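Local coordinates for transcription factor TAU subunit SFC1 (Schizosaccharomyces pombe, PDB 4BJI), which contributes, as part of the boxA-binding tauA domain of TFIIIC, to tRNA and 5S RNA gene activation, this piece being its DNA-binding domain, at residues A[176-179]-A[180-184]; A[145-148]-A[149-152]; A[139-142]-A[143-146]. All coordinates share one frame; numbering follows the deposited sequence.

Contact 1. Residues A[176-179]-A[180-184]; sequences YKVR and DLMRE
Asp-180 offers one carboxylate oxygen, OD1, to two arginines on the same helix. In one of its two modelled conformers, Arg-179 approaches side-on in a salt bridge made of two hydrogen bonds, with NE and NH2 each 2.9 Å from Asp-180 OD1. The oxygen then sits at the guanidinium edge, the two flat groups only 14° apart. This conformer starts with CG opposite the backbone N (chi1 -170°) and folds at chi2 and chi3, which turns its end back onto the neighbouring aspartate; Arg-183 NH1 lies over one guanidinium face and Tyr-176 CD1 over the other. Arg-183 NH1 completes the salt-bridge network, 3.2 Å from the same Asp-180 OD1. Replacing Asp-180 with an alanine would probably leave the two arginines close together without the carboxylate that offsets their charge. Beneath run the i to i+4 helix bonds, such as Met-182 N to Val-178 O at 3.0 Å. On the buried flank, Val-178 CG1 meets SE of Met-182, a selenomethionine, at 3.7 Å. Helix 172-189 is thus amphipathic here, with a partly exposed ionic ridge and an apolar flank packed against helix 151-155, helix 197-205 and neighbouring loops.

Contact 2. Residues A[145-148]-A[149-152]; sequences IVDP and TIAP
Asp-147, Pro-148 and Thr-149 form an Asx-Pro turn that leads the chain into helix 151-155. Asp-147 OD1 takes two hydrogen bonds from Thr-149, one from the backbone N at 2.9 Å, nearly in line with the C-O bond, and one from the hydroxyl OG1 at 2.8 Å, on the syn side and 35° out of the carboxylate plane. Both donors come from the same face. With OG1 between its backbone N and carbonyl carbon (chi1 69°), Thr-149 can bring hydroxyl and N-H to the same oxygen. The other oxygen, Asp-147 OD2, makes a salt bridge to Lys-185 of helix 172-189, which also bonds to Thr-149 OG1, so one lysine holds both side chains of the turn. The ring of Pro-148 restricts its phi (-73°), consistent with the turn. The backbone O of Asp-147 is gripped twice as well: Ala-151 N meets it head-on at 2.9 Å, while Ile-150 N reaches it from above the carbonyl plane. On the side facing helix 172-189, Ile-145 and Ile-150 cross at about a right angle with their CG2 methyls in contact. Pro-152 has no N-H to give, and the carbonyl O of Pro-148 instead lies 3.2 Å from Pro-152 CD.

Contact 3. Residues A[139-142]-A[143-146]; sequences VYQV and CDIV
Gln-141 and Val-142 each lend a carbonyl to the residue three further on, and these two successive bonds wind the chain tightly as it leaves strand 139-141. Asp-144 N lies 2.9 Å from Gln-141 O, and Ile-145 N lies 3.0 Å from Val-142 O; both donors stand above the carbonyl planes. The tighter part is where Ile-145 folds back over the turn, its CB 3.4 Å from Val-142 O. Its CG1, opposite its carbonyl carbon (chi1 -60°), lies 3.6 Å from both Gln-141 O and Val-142 O, and its CD1 reaches Val-142 CA at 3.8 Å. Asp-144 OD2 sits beside Gln-141 CB. The polar ends of these two buried residues are drawn together by Arg-51, which makes a salt bridge to Asp-144 OD2 and a hydrogen bond to Gln-141 OE1; the Gln-141 amide NE2 is further held by Val-53 O and Tyr-107 O. A water joins the same pair, accepting from Gln-141 N and donating to Asp-144 OD2 at 2.6 Å. A second water donates to Val-142 O, at 2.7 Å, and to Ile-145 O. The looser side is that of Val-142 and Cys-143, both partly exposed, where Cys-143 SG gets no nearer than 4.2 Å to Gln-141 CB. Overlapping i to i+3 bonds of this kind mark a 3-10 turn, here closing the strand that pairs antiparallel with strand 109-111.

In the fold
Contact 3 is the most buried, its centre about 7 Å from the centre of the chain, whereas the centres of contacts 1 and 2 lie about 15 Å out and mix buried with more exposed residues. Contacts 3 and 2 run on from one another, sharing Ile-145 and Val-146 between strand 139-141 and helix 151-155. Contact 1, on helix 172-189, meets both through Met-182: its SE packs on Ile-145 CD1 at 3.7 Å and its CE on Tyr-140 CB, while Val-178 and Leu-181 touch Ile-150. Contact 1 pairs its charges within one helix; the aspartates of contacts 2 and 3 sit in backbone-bonded turns and reach charges elsewhere in the chain, Lys-185 and Arg-51.

Contact 1. Residues A[176-179]-A[180-184]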
loop_
_atom_site.group_PDB
_atom_site.type_symbol
_atom_site.label_atom_id
_atom_site.label_comp_id
_atom_site.label_asym_id
_atom_site.label_seq_id
_atom_site.Cartn_x
_atom_site.Cartn_y
_atom_site.Cartn_z
ATOM N N TYR A 176 -12.105 -2.067 -9.915
ATOM C CA TYR A 176 -12.081 -0.818 -10.687
ATOM C C TYR A 176 -13.197 0.130 -10.267
ATOM O O TYR A 176 -13.016 1.346 -10.359
ATOM C CB TYR A 176 -12.014 -1.118 -12.205
ATOM C CG TYR A 176 -10.651 -1.679 -12.600
ATOM C CD1 TYR A 176 -9.501 -0.913 -12.439
ATOM C CD2 TYR A 176 -10.516 -2.966 -13.101
ATOM C CE1 TYR A 176 -8.265 -1.402 -12.770
ATOM C CE2 TYR A 176 -9.259 -3.482 -13.417
ATOM C CZ TYR A 176 -8.156 -2.686 -13.246
ATOM O OH TYR A 176 -6.894 -3.197 -13.558
ATOM N N LYS A 177 -14.301 -0.387 -9.725
ATOM C CA LYS A 177 -15.297 0.491 -9.095
ATOM C C LYS A 177 -14.675 1.215 -7.905
ATOM O O LYS A 177 -14.782 2.447 -7.789
ATOM C CB LYS A 177 -16.521 -0.275 -8.659
ATOM C CG LYS A 177 -17.418 0.598 -7.744
ATOM C CD LYS A 177 -18.678 -0.113 -7.296
ATOM C CE LYS A 177 -19.680 -0.124 -8.428
ATOM N NZ LYS A 177 -21.040 -0.619 -7.947
ATOM N N VAL A 178 -13.974 0.487 -7.037
ATOM C CA VAL A 178 -13.308 1.078 -5.893
ATOM C C VAL A 178 -12.268 2.102 -6.355
ATOM O O VAL A 178 -12.207 3.230 -5.838
ATOM C CB VAL A 178 -12.675 -0.023 -5.045
ATOM C CG1 VAL A 178 -11.702 0.602 -4.031
ATOM C CG2 VAL A 178 -13.772 -0.762 -4.330
ATOM N N ARG A 179 -11.459 1.748 -7.341
ATOM C CA ARG A 179 -10.447 2.676 -7.846
ATOM C C ARG A 179 -11.108 3.961 -8.386
ATOM O O ARG A 179 -10.626 5.076 -8.094
ATOM C CB ARG A 179 -9.570 1.948 -8.888
ATOM C CG ARG A 179 -8.305 2.678 -9.349
ATOM C CD ARG A 179 -8.565 3.819 -10.348
ATOM N NE ARG A 179 -9.455 3.443 -11.442
ATOM C CZ ARG A 179 -9.101 2.838 -12.570
ATOM N NH1 ARG A 179 -7.839 2.518 -12.802
ATOM N NH2 ARG A 179 -10.025 2.556 -13.483
ATOM N N ASP A 180 -12.174 3.819 -9.151
ATOM C CA ASP A 180 -12.861 4.992 -9.704
ATOM C C ASP A 180 -13.429 5.865 -8.603
ATOM O O ASP A 180 -13.361 7.107 -8.710
ATOM C CB ASP A 180 -13.936 4.569 -10.679
ATOM C CG ASP A 180 -13.358 4.049 -12.019
ATOM O OD1 ASP A 180 -12.121 4.082 -12.248
ATOM O OD2 ASP A 180 -14.156 3.615 -12.840
ATOM N N LEU A 181 -14.006 5.268 -7.579
ATOM C CA LEU A 181 -14.547 6.052 -6.462
ATOM C C LEU A 181 -13.455 6.834 -5.773
ATOM O O LEU A 181 -13.606 8.026 -5.491
ATOM C CB LEU A 181 -15.183 5.138 -5.448
ATOM C CG LEU A 181 -16.488 4.560 -5.931
ATOM C CD1 LEU A 181 -16.880 3.450 -4.993
ATOM C CD2 LEU A 181 -17.517 5.682 -5.985
HETATM N N MSE A 182 -12.349 6.166 -5.455
HETATM C CA MSE A 182 -11.212 6.819 -4.802
HETATM C C MSE A 182 -10.655 7.947 -5.679
HETATM O O MSE A 182 -10.349 9.048 -5.183
HETATM C CB MSE A 182 -10.128 5.787 -4.479
HETATM C CG MSE A 182 -10.609 4.773 -3.423
HETATM SE SE MSE A 182 -9.361 3.355 -3.099
HETATM C CE MSE A 182 -8.026 4.394 -2.212
ATOM N N ARG A 183 -10.486 7.683 -6.972
ATOM C CA ARG A 183 -9.907 8.680 -7.874
ATOM C C ARG A 183 -10.790 9.921 -7.906
ATOM O O ARG A 183 -10.315 11.048 -7.803
ATOM C CB ARG A 183 -9.761 8.108 -9.274
ATOM C CG ARG A 183 -9.062 9.073 -10.221
ATOM C CD ARG A 183 -9.088 8.497 -11.615
ATOM N NE ARG A 183 -10.476 8.398 -12.046
ATOM C CZ ARG A 183 -10.977 7.430 -12.808
ATOM N NH1 ARG A 183 -10.207 6.445 -13.254
ATOM N NH2 ARG A 183 -12.264 7.452 -13.124
ATOM N N GLU A 184 -12.089 9.715 -8.035
ATOM C CA GLU A 184 -13.024 10.846 -8.079
ATOM C C GLU A 184 -12.939 11.662 -6.801
ATOM O O GLU A 184 -12.874 12.897 -6.842
ATOM C CB GLU A 184 -14.452 10.358 -8.253
ATOM C CG GLU A 184 -15.435 11.515 -8.470
ATOM C CD GLU A 184 -15.227 12.191 -9.823
ATOM O OE1 GLU A 184 -14.908 11.485 -10.822
ATOM O OE2 GLU A 184 -15.291 13.430 -9.871
#

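Contact 2. Residues A[145-148]-A[149-152]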
loop_
_atom_site.group_PDB
_atom_site.type_symbol
_atom_site.label_atom_id
_atom_site.label_comp_id
_atom_site.label_asym_id
_atom_site.label_seq_id
_atom_site.Cartn_x
_atom_site.Cartn_y
_atom_site.Cartn_z
ATOM N N ILE A 145 -7.930 2.223 4.234
ATOM C CA ILE A 145 -9.106 2.898 3.687
ATOM C C ILE A 145 -10.208 2.845 4.742
ATOM O O ILE A 145 -10.813 1.784 5.002
ATOM C CB ILE A 145 -9.577 2.246 2.383
ATOM C CG1 ILE A 145 -8.483 2.297 1.342
ATOM C CG2 ILE A 145 -10.864 2.959 1.913
ATOM C CD1 ILE A 145 -8.850 1.529 0.119
ATOM N N VAL A 146 -10.466 3.983 5.378
ATOM C CA VAL A 146 -11.483 4.023 6.432
ATOM C C VAL A 146 -12.788 4.653 5.943
ATOM O O VAL A 146 -13.845 4.575 6.612
ATOM C CB VAL A 146 -11.009 4.789 7.701
ATOM C CG1 VAL A 146 -9.761 4.103 8.280
ATOM C CG2 VAL A 146 -10.764 6.267 7.427
ATOM N N ASP A 147 -12.756 5.292 4.778
ATOM C CA ASP A 147 -13.949 5.921 4.191
ATOM C C ASP A 147 -15.106 4.927 4.241
ATOM O O ASP A 147 -14.991 3.839 3.666
ATOM C CB ASP A 147 -13.644 6.297 2.753
ATOM C CG ASP A 147 -14.777 7.010 2.043
ATOM O OD1 ASP A 147 -15.946 6.709 2.346
ATOM O OD2 ASP A 147 -14.498 7.836 1.165
ATOM N N PRO A 148 -16.201 5.242 4.955
ATOM C CA PRO A 148 -17.255 4.261 5.206
ATOM C C PRO A 148 -18.116 3.945 3.992
ATOM O O PRO A 148 -18.927 2.986 4.059
ATOM C CB PRO A 148 -18.054 4.909 6.372
ATOM C CG PRO A 148 -17.839 6.341 6.217
ATOM C CD PRO A 148 -16.408 6.484 5.725
ATOM N N THR A 149 -17.977 4.709 2.923
ATOM C CA THR A 149 -18.673 4.408 1.685
ATOM C C THR A 149 -17.840 3.500 0.784
ATOM O O THR A 149 -18.379 2.827 -0.085
ATOM C CB THR A 149 -19.052 5.687 0.921
ATOM O OG1 THR A 149 -17.875 6.342 0.405
ATOM C CG2 THR A 149 -19.800 6.598 1.810
ATOM N N ILE A 150 -16.526 3.459 0.966
ATOM C CA ILE A 150 -15.651 2.646 0.113
ATOM C C ILE A 150 -15.228 1.349 0.802
ATOM O O ILE A 150 -15.180 0.272 0.191
ATOM C CB ILE A 150 -14.415 3.450 -0.313
ATOM C CG1 ILE A 150 -14.904 4.678 -1.101
ATOM C CG2 ILE A 150 -13.488 2.572 -1.125
ATOM C CD1 ILE A 150 -13.802 5.657 -1.599
ATOM N N ALA A 151 -14.882 1.415 2.076
ATOM C CA ALA A 151 -14.366 0.249 2.737
ATOM C C ALA A 151 -15.274 -1.001 2.631
ATOM O O ALA A 151 -14.758 -2.094 2.411
ATOM C CB ALA A 151 -14.041 0.591 4.183
ATOM N N PRO A 152 -16.608 -0.854 2.769
ATOM C CA PRO A 152 -17.445 -2.067 2.662
ATOM C C PRO A 152 -17.355 -2.743 1.310
ATOM O O PRO A 152 -17.556 -3.968 1.205
ATOM C CB PRO A 152 -18.868 -1.543 2.897
ATOM C CG PRO A 152 -18.679 -0.286 3.688
ATOM C CD PRO A 152 -17.402 0.335 3.120
#

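Contact 3. Residues A[139-142]-A[143-146]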
loop_
_atom_site.group_PDB
_atom_site.type_symbol
_atom_site.label_atom_id
_atom_site.label_comp_id
_atom_site.label_asym_id
_atom_site.label_seq_id
_atom_site.Cartn_x
_atom_site.Cartn_y
_atom_site.Cartn_z
ATOM N N VAL A 139 -0.357 6.595 -2.948
ATOM C CA VAL A 139 -0.465 5.134 -2.894
ATOM C C VAL A 139 -1.126 4.762 -1.570
ATOM O O VAL A 139 -0.614 5.100 -0.515
ATOM C CB VAL A 139 0.889 4.401 -2.995
ATOM C CG1 VAL A 139 0.681 2.902 -3.000
ATOM C CG2 VAL A 139 1.645 4.835 -4.235
ATOM N N TYR A 140 -2.296 4.127 -1.642
ATOM C CA TYR A 140 -3.080 3.769 -0.456
ATOM C C TYR A 140 -3.210 2.271 -0.369
ATOM O O TYR A 140 -3.580 1.616 -1.347
ATOM C CB TYR A 140 -4.470 4.395 -0.512
ATOM C CG TYR A 140 -4.436 5.897 -0.412
ATOM C CD1 TYR A 140 -4.327 6.678 -1.545
ATOM C CD2 TYR A 140 -4.496 6.516 0.809
ATOM C CE1 TYR A 140 -4.287 8.054 -1.457
ATOM C CE2 TYR A 140 -4.460 7.893 0.901
ATOM C CZ TYR A 140 -4.366 8.640 -0.230
ATOM O OH TYR A 140 -4.325 10.046 -0.107
ATOM N N GLN A 141 -2.991 1.740 0.817
ATOM C CA GLN A 141 -3.245 0.332 1.065
ATOM C C GLN A 141 -4.677 0.101 1.545
ATOM O O GLN A 141 -5.242 0.929 2.261
ATOM C CB GLN A 141 -2.277 -0.236 2.071
ATOM C CG GLN A 141 -0.872 -0.394 1.478
ATOM C CD GLN A 141 0.055 -1.023 2.483
ATOM O OE1 GLN A 141 0.702 -0.302 3.258
ATOM N NE2 GLN A 141 0.118 -2.328 2.525
ATOM N N VAL A 142 -5.257 -1.032 1.163
ATOM C CA VAL A 142 -6.654 -1.306 1.488
ATOM C C VAL A 142 -6.983 -1.186 2.976
ATOM O O VAL A 142 -8.007 -0.601 3.343
ATOM C CB VAL A 142 -7.029 -2.687 0.956
ATOM C CG1 VAL A 142 -8.365 -3.183 1.562
ATOM C CG2 VAL A 142 -7.055 -2.661 -0.587
ATOM N N CYS A 143 -6.136 -1.731 3.822
ATOM C CA CYS A 143 -6.362 -1.705 5.262
ATOM C C CYS A 143 -6.397 -0.300 5.842
ATOM O O CYS A 143 -6.865 -0.125 6.984
ATOM C CB CYS A 143 -5.315 -2.562 5.970
ATOM S SG CYS A 143 -3.585 -2.073 5.655
ATOM N N ASP A 144 -5.888 0.678 5.090
ATOM C CA ASP A 144 -5.849 2.066 5.532
ATOM C C ASP A 144 -7.003 2.885 4.923
ATOM O O ASP A 144 -7.050 4.104 5.135
ATOM C CB ASP A 144 -4.516 2.698 5.182
ATOM C CG ASP A 144 -3.334 1.986 5.815
ATOM O OD1 ASP A 144 -3.490 1.456 6.928
ATOM O OD2 ASP A 144 -2.260 1.998 5.184
ATOM N N ILE A 145 -7.930 2.223 4.234
ATOM C CA ILE A 145 -9.106 2.898 3.687
ATOM C C ILE A 145 -10.208 2.845 4.742
ATOM O O ILE A 145 -10.813 1.784 5.002
ATOM C CB ILE A 145 -9.577 2.246 2.383
ATOM C CG1 ILE A 145 -8.483 2.297 1.342
ATOM C CG2 ILE A 145 -10.864 2.959 1.913
ATOM C CD1 ILE A 145 -8.850 1.529 0.119
ATOM N N VAL A 146 -10.466 3.983 5.378
ATOM C CA VAL A 146 -11.483 4.023 6.432
ATOM C C VAL A 146 -12.788 4.653 5.943
ATOM O O VAL A 146 -13.845 4.575 6.612
ATOM C CB VAL A 146 -11.009 4.789 7.701
ATOM C CG1 VAL A 146 -9.761 4.103 8.280
ATOM C CG2 VAL A 146 -10.764 6.267 7.427
HETATM O O HOH W 1 -2.136 3.488 3.017
HETATM O O HOH W 2 -10.619 -0.826 4.090
#